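Local coordinates for DNA replication initiator (Cdc21/Cdc54) (Methanothermobacter thermautotrophicus, PDB 1LTL), which probably works as an ATP-driven replicative helicase of the MCM family, of which this chain is the N-terminal part, assembled here as a dodecamer, at residues K132-C137 / Q171-F176; R138-H143 / S157-C162. All blocks are in the same frame, centred on the assembly; numbering follows the deposited sequence.

Contact 1: residues K132-C137 / Q171-F176. With ZN (zinc ion), chain G.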
loop_
_atom_site.group_PDB
_atom_site.type_symbol
_atom_site.label_atom_id
_atom_site.label_comp_id
_atom_site.label_asym_id
_atom_site.label_seq_id
_atom_site.Cartn_x
_atom_site.Cartn_y
_atom_site.Cartn_z
ATOM N N LYS A 132 18.362 10.548 -28.698
ATOM C CA LYS A 132 17.027 10.948 -28.291
ATOM C C LYS A 132 16.288 9.686 -27.925
ATOM O O LYS A 132 15.857 8.946 -28.797
ATOM C CB LYS A 132 16.318 11.671 -29.440
ATOM C CG LYS A 132 14.982 12.312 -29.060
ATOM C CD LYS A 132 14.355 13.083 -30.240
ATOM C CE LYS A 132 15.271 14.236 -30.736
ATOM N NZ LYS A 132 14.851 14.857 -32.055
ATOM N N ALA A 133 16.181 9.426 -26.626
ATOM C CA ALA A 133 15.497 8.239 -26.130
ATOM C C ALA A 133 14.022 8.523 -25.962
ATOM O O ALA A 133 13.623 9.564 -25.451
ATOM C CB ALA A 133 16.081 7.812 -24.813
ATOM N N VAL A 134 13.202 7.592 -26.407
ATOM C CA VAL A 134 11.776 7.772 -26.270
ATOM C C VAL A 134 11.261 6.828 -25.202
ATOM O O VAL A 134 11.537 5.635 -25.241
ATOM C CB VAL A 134 11.070 7.502 -27.595
ATOM C CG1 VAL A 134 9.575 7.497 -27.394
ATOM C CG2 VAL A 134 11.474 8.561 -28.594
ATOM N N PHE A 135 10.526 7.354 -24.235
ATOM C CA PHE A 135 10.017 6.492 -23.192
ATOM C C PHE A 135 8.503 6.417 -23.187
ATOM O O PHE A 135 7.801 7.353 -23.593
ATOM C CB PHE A 135 10.454 6.965 -21.810
ATOM C CG PHE A 135 11.939 7.043 -21.617
ATOM C CD1 PHE A 135 12.648 8.148 -22.041
ATOM C CD2 PHE A 135 12.619 6.029 -20.963
ATOM C CE1 PHE A 135 14.002 8.237 -21.819
ATOM C CE2 PHE A 135 13.977 6.114 -20.737
ATOM C CZ PHE A 135 14.665 7.217 -21.165
ATOM N N GLU A 136 8.008 5.276 -22.720
ATOM C CA GLU A 136 6.582 5.061 -22.578
ATOM C C GLU A 136 6.332 5.159 -21.079
ATOM O O GLU A 136 6.937 4.450 -20.279
ATOM C CB GLU A 136 6.189 3.676 -23.054
ATOM C CG GLU A 136 4.725 3.337 -22.849
ATOM C CD GLU A 136 4.454 1.843 -23.018
ATOM O OE1 GLU A 136 4.789 1.045 -22.101
ATOM O OE2 GLU A 136 3.912 1.461 -24.086
ATOM N N CYS A 137 5.462 6.076 -20.700
ATOM C CA CYS A 137 5.123 6.236 -19.310
ATOM C C CYS A 137 4.247 5.052 -18.887
ATOM O O CYS A 137 3.194 4.824 -19.463
ATOM C CB CYS A 137 4.356 7.525 -19.108
ATOM S SG CYS A 137 3.760 7.634 -17.434
ATOM N N GLN A 171 13.195 1.353 -27.489
ATOM C CA GLN A 171 14.309 1.458 -28.428
ATOM C C GLN A 171 13.935 1.692 -29.883
ATOM O O GLN A 171 14.545 2.527 -30.545
ATOM C CB GLN A 171 15.211 0.233 -28.361
ATOM C CG GLN A 171 16.421 0.364 -29.267
ATOM C CD GLN A 171 17.351 -0.839 -29.196
ATOM O OE1 GLN A 171 17.742 -1.276 -28.109
ATOM N NE2 GLN A 171 17.723 -1.373 -30.359
ATOM N N ASP A 172 12.941 0.964 -30.384
ATOM C CA ASP A 172 12.532 1.111 -31.775
ATOM C C ASP A 172 12.032 2.489 -32.150
ATOM O O ASP A 172 11.842 2.781 -33.331
ATOM C CB ASP A 172 11.465 0.086 -32.138
ATOM C CG ASP A 172 11.974 -1.337 -32.034
ATOM O OD1 ASP A 172 13.218 -1.539 -32.144
ATOM O OD2 ASP A 172 11.128 -2.260 -31.855
ATOM N N GLU A 173 11.813 3.346 -31.165
ATOM C CA GLU A 173 11.334 4.673 -31.486
ATOM C C GLU A 173 12.365 5.726 -31.182
ATOM O O GLU A 173 12.135 6.916 -31.393
ATOM C CB GLU A 173 10.053 4.969 -30.736
ATOM C CG GLU A 173 8.898 4.142 -31.237
ATOM C CD GLU A 173 7.578 4.590 -30.661
ATOM O OE1 GLU A 173 7.297 5.816 -30.707
ATOM O OE2 GLU A 173 6.811 3.723 -30.176
ATOM N N SER A 174 13.518 5.277 -30.714
ATOM C CA SER A 174 14.582 6.185 -30.374
ATOM C C SER A 174 15.526 6.473 -31.538
ATOM O O SER A 174 15.643 5.672 -32.462
ATOM C CB SER A 174 15.328 5.615 -29.177
ATOM O OG SER A 174 14.442 5.514 -28.083
ATOM N N GLU A 175 16.184 7.629 -31.493
ATOM C CA GLU A 175 17.119 8.027 -32.541
ATOM C C GLU A 175 18.550 7.778 -32.117
ATOM O O GLU A 175 18.938 8.096 -31.002
ATOM C CB GLU A 175 16.924 9.508 -32.883
ATOM C CG GLU A 175 15.647 9.823 -33.678
ATOM C CD GLU A 175 15.342 11.323 -33.747
ATOM O OE1 GLU A 175 16.283 12.133 -33.970
ATOM O OE2 GLU A 175 14.151 11.695 -33.588
ATOM N N PHE A 176 19.329 7.196 -33.014
ATOM C CA PHE A 176 20.716 6.900 -32.726
ATOM C C PHE A 176 21.663 7.911 -33.332
ATOM O O PHE A 176 21.250 8.843 -34.012
ATOM C CB PHE A 176 21.075 5.500 -33.211
ATOM C CG PHE A 176 20.443 4.413 -32.407
ATOM C CD1 PHE A 176 19.076 4.201 -32.449
ATOM C CD2 PHE A 176 21.211 3.630 -31.555
ATOM C CE1 PHE A 176 18.479 3.230 -31.655
ATOM C CE2 PHE A 176 20.615 2.650 -30.753
ATOM C CZ PHE A 176 19.248 2.455 -30.808
HETATM ZN ZN ZN G . 2.103 9.389 -17.623
#

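Contact 2: residues R138-H143 / S157-C162. With ZN (zinc ion), chain G.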
loop_
_atom_site.group_PDB
_atom_site.type_symbol
_atom_site.label_atom_id
_atom_site.label_comp_id
_atom_site.label_asym_id
_atom_site.label_seq_id
_atom_site.Cartn_x
_atom_site.Cartn_y
_atom_site.Cartn_z
ATOM N N ARG A 138 4.675 4.311 -17.874
ATOM C CA ARG A 138 3.919 3.165 -17.420
ATOM C C ARG A 138 2.644 3.543 -16.714
ATOM O O ARG A 138 1.833 2.692 -16.385
ATOM C CB ARG A 138 4.798 2.290 -16.537
ATOM C CG ARG A 138 5.966 1.764 -17.323
ATOM C CD ARG A 138 6.796 0.775 -16.560
ATOM N NE ARG A 138 7.138 -0.349 -17.424
ATOM C CZ ARG A 138 8.264 -1.057 -17.336
ATOM N NH1 ARG A 138 9.175 -0.750 -16.408
ATOM N NH2 ARG A 138 8.476 -2.079 -18.173
ATOM N N GLY A 139 2.461 4.831 -16.498
ATOM C CA GLY A 139 1.270 5.299 -15.828
ATOM C C GLY A 139 0.106 5.534 -16.763
ATOM O O GLY A 139 -1.002 5.108 -16.459
ATOM N N CYS A 140 0.351 6.202 -17.890
ATOM C CA CYS A 140 -0.694 6.512 -18.838
ATOM C C CYS A 140 -0.368 6.070 -20.234
ATOM O O CYS A 140 -1.069 6.388 -21.174
ATOM C CB CYS A 140 -0.970 8.001 -18.852
ATOM S SG CYS A 140 0.397 8.961 -19.478
ATOM N N MET A 141 0.718 5.345 -20.387
ATOM C CA MET A 141 1.094 4.852 -21.707
ATOM C C MET A 141 1.458 5.925 -22.729
ATOM O O MET A 141 1.571 5.620 -23.893
ATOM C CB MET A 141 -0.028 3.980 -22.276
ATOM C CG MET A 141 -0.527 2.902 -21.338
ATOM S SD MET A 141 0.805 1.959 -20.592
ATOM C CE MET A 141 1.567 1.379 -22.054
ATOM N N ARG A 142 1.639 7.172 -22.311
ATOM C CA ARG A 142 2.015 8.222 -23.256
ATOM C C ARG A 142 3.495 8.152 -23.587
ATOM O O ARG A 142 4.257 7.526 -22.862
ATOM C CB ARG A 142 1.688 9.594 -22.695
ATOM C CG ARG A 142 0.293 10.038 -23.014
ATOM C CD ARG A 142 0.031 11.409 -22.441
ATOM N NE ARG A 142 -0.778 11.291 -21.247
ATOM C CZ ARG A 142 -2.078 11.533 -21.208
ATOM N NH1 ARG A 142 -2.714 11.927 -22.294
ATOM N NH2 ARG A 142 -2.745 11.327 -20.091
ATOM N N HIS A 143 3.906 8.792 -24.677
ATOM C CA HIS A 143 5.313 8.774 -25.079
ATOM C C HIS A 143 6.037 10.091 -24.771
ATOM O O HIS A 143 5.491 11.171 -24.967
ATOM C CB HIS A 143 5.412 8.462 -26.564
ATOM C CG HIS A 143 5.122 7.028 -26.902
ATOM N ND1 HIS A 143 4.388 6.198 -26.081
ATOM C CD2 HIS A 143 5.478 6.267 -27.968
ATOM C CE1 HIS A 143 4.309 4.993 -26.617
ATOM N NE2 HIS A 143 4.960 5.007 -27.760
ATOM N N SER A 157 12.098 12.860 -15.298
ATOM C CA SER A 157 11.931 13.087 -13.860
ATOM C C SER A 157 10.572 12.523 -13.463
ATOM O O SER A 157 10.483 11.641 -12.619
ATOM C CB SER A 157 11.978 14.585 -13.552
ATOM O OG SER A 157 13.187 15.177 -14.023
ATOM N N LEU A 158 9.520 13.046 -14.080
ATOM C CA LEU A 158 8.188 12.573 -13.822
ATOM C C LEU A 158 7.341 12.874 -15.040
ATOM O O LEU A 158 7.701 13.705 -15.862
ATOM C CB LEU A 158 7.584 13.263 -12.599
ATOM C CG LEU A 158 6.758 14.528 -12.844
ATOM C CD1 LEU A 158 5.996 14.925 -11.609
ATOM C CD2 LEU A 158 7.679 15.605 -13.284
ATOM N N CYS A 159 6.214 12.187 -15.162
ATOM C CA CYS A 159 5.332 12.418 -16.278
ATOM C C CYS A 159 4.419 13.567 -15.927
ATOM O O CYS A 159 3.651 13.486 -14.976
ATOM C CB CYS A 159 4.509 11.180 -16.578
ATOM S SG CYS A 159 3.236 11.515 -17.804
ATOM N N SER A 160 4.495 14.637 -16.708
ATOM C CA SER A 160 3.677 15.829 -16.471
ATOM C C SER A 160 2.184 15.637 -16.687
ATOM O O SER A 160 1.376 16.365 -16.114
ATOM C CB SER A 160 4.169 16.944 -17.384
ATOM O OG SER A 160 4.397 16.421 -18.687
ATOM N N GLU A 161 1.836 14.651 -17.511
ATOM C CA GLU A 161 0.451 14.354 -17.859
ATOM C C GLU A 161 -0.326 13.640 -16.785
ATOM O O GLU A 161 -1.485 13.964 -16.552
ATOM C CB GLU A 161 0.420 13.495 -19.103
ATOM C CG GLU A 161 1.379 13.956 -20.159
ATOM C CD GLU A 161 1.025 15.327 -20.642
ATOM O OE1 GLU A 161 -0.102 15.477 -21.156
ATOM O OE2 GLU A 161 1.864 16.245 -20.503
ATOM N N CYS A 162 0.301 12.656 -16.149
ATOM C CA CYS A 162 -0.378 11.903 -15.116
ATOM C C CYS A 162 0.352 11.807 -13.783
ATOM O O CYS A 162 -0.177 11.246 -12.820
ATOM C CB CYS A 162 -0.674 10.505 -15.612
ATOM S SG CYS A 162 0.743 9.450 -15.612
HETATM ZN ZN ZN G . 2.103 9.389 -17.623
#

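Contact 1: residues K132-C137 / Q171-F176
Ser174 and Val134 carry the close-packed half of this contact. The backbone N-H of Val134 runs to Ser174 OG at 2.9 Å, with an N-H...O angle of 163°. On Ser174 the hydroxyl stands anti to its own carbonyl carbon (chi1 -62°), and the same oxygen is also hydrogen-bonded to Leu170 O, so two bonds grip it. Beside it, CB of Ser174 lies 3.4 Å from Lys132 O. Val134 sets its CB toward 171-176, and the branch that touches is CG2, which comes within 3.3 Å of Glu173 O; CB of Val134 and CB of Glu173 are in loose contact. The turn that presents these atoms is tied by Ser174 N to Gln171 O, and Leu169 and Ile130 pack against Ser174.

All this happens in the family's OB domain, where the long strand 113-137 turns a corner at Lys132 before running out to the zinc-binding module, and strand 175-185 sets off from the turn. Lys132 and Glu175 form an antiparallel hydrogen-bonded pair here. Glu175 N donates a hydrogen bond to Lys132 O at 3.0 Å, while the return bond from Lys132 N to Glu175 O is weak at 3.4 Å.

The solvent side is looser. Side chains of Lys132 and Glu175 leave the same face and lie side by side, pointing the same way. Lys132 keeps CG anti to its backbone N (chi1 -172°) and its chain bends further out, at chi3. Glu175 is exposed, and NZ makes a long salt bridge of 3.6 Å to Glu175 OE2, with OE1 equally far from NZ.

Contact 2: residues R138-H143 / S157-C162
A four-cysteine zinc site joins these two loops: Cys140 from 138-143 meets Cys159 and Cys162 from 157-162 at one zinc ion, and Cys137 completes the set. The metal lies 2.6 Å from Cys140 SG and 2.4 Å from each of Cys159 SG and Cys162 SG. Cys140 and Cys162 both turn SG between the backbone N and the carbonyl carbon (chi1 66° and 77°), whereas Cys159 holds its sulfur anti to N. CB of Cys140 touches CB of Cys162 at 4.1 Å. The metal ligands also receive N-H groups: Cys162 N gives a bond to Cys159 SG, and Arg142 N a weak one to Cys140 SG, contacts that would probably temper the charge on the thiolates.

The two CxxC pairs make this the zinc-binding module of the MCM N-terminal region, and it faces other subunits. Arg142 NH2 makes a weak hydrogen bond to Cys140 O of a neighbouring subunit, and the Cys140 and Arg142 side chains pack on their own counterparts there.

Beside the metal, Arg142 crosses Glu161 at about a right angle. Its NE lies 3.3 Å from Glu161 CB, and CD rests 3.7 Å from CG. Glu161 OE1 sits over one face of the guanidinium, offset toward the rim, where no N-H points at it; the opposite charges are near each other but beyond salt-bridge distance, and any attraction is probably modest. An alanine in place of Arg142 would probably open a gap beside the Glu161 methylenes and leave that carboxylate without its nearby positive charge. Ser160 OG donates to OE2 of the same carboxylate.

Both contacts lie within the MCM OB domain, on the arm that carries the zinc, with centres 14 Å apart. Along the chain the order is 132-137, 138-143, 157-162, 171-176, so contact 2 is nested inside the loop that contact 1 closes. Contact 1 marks the root, where the arm meets strands 113-137 and 175-185; contact 2 forms its metal-bound tip. Strand 113-137 runs between them and ends on Cys137, which supplies the fourth zinc ligand and a probable hydrogen bond from its N to Arg142 O. Both also reach neighbouring subunits, consistent with a share for this arm in holding the dodecamer together.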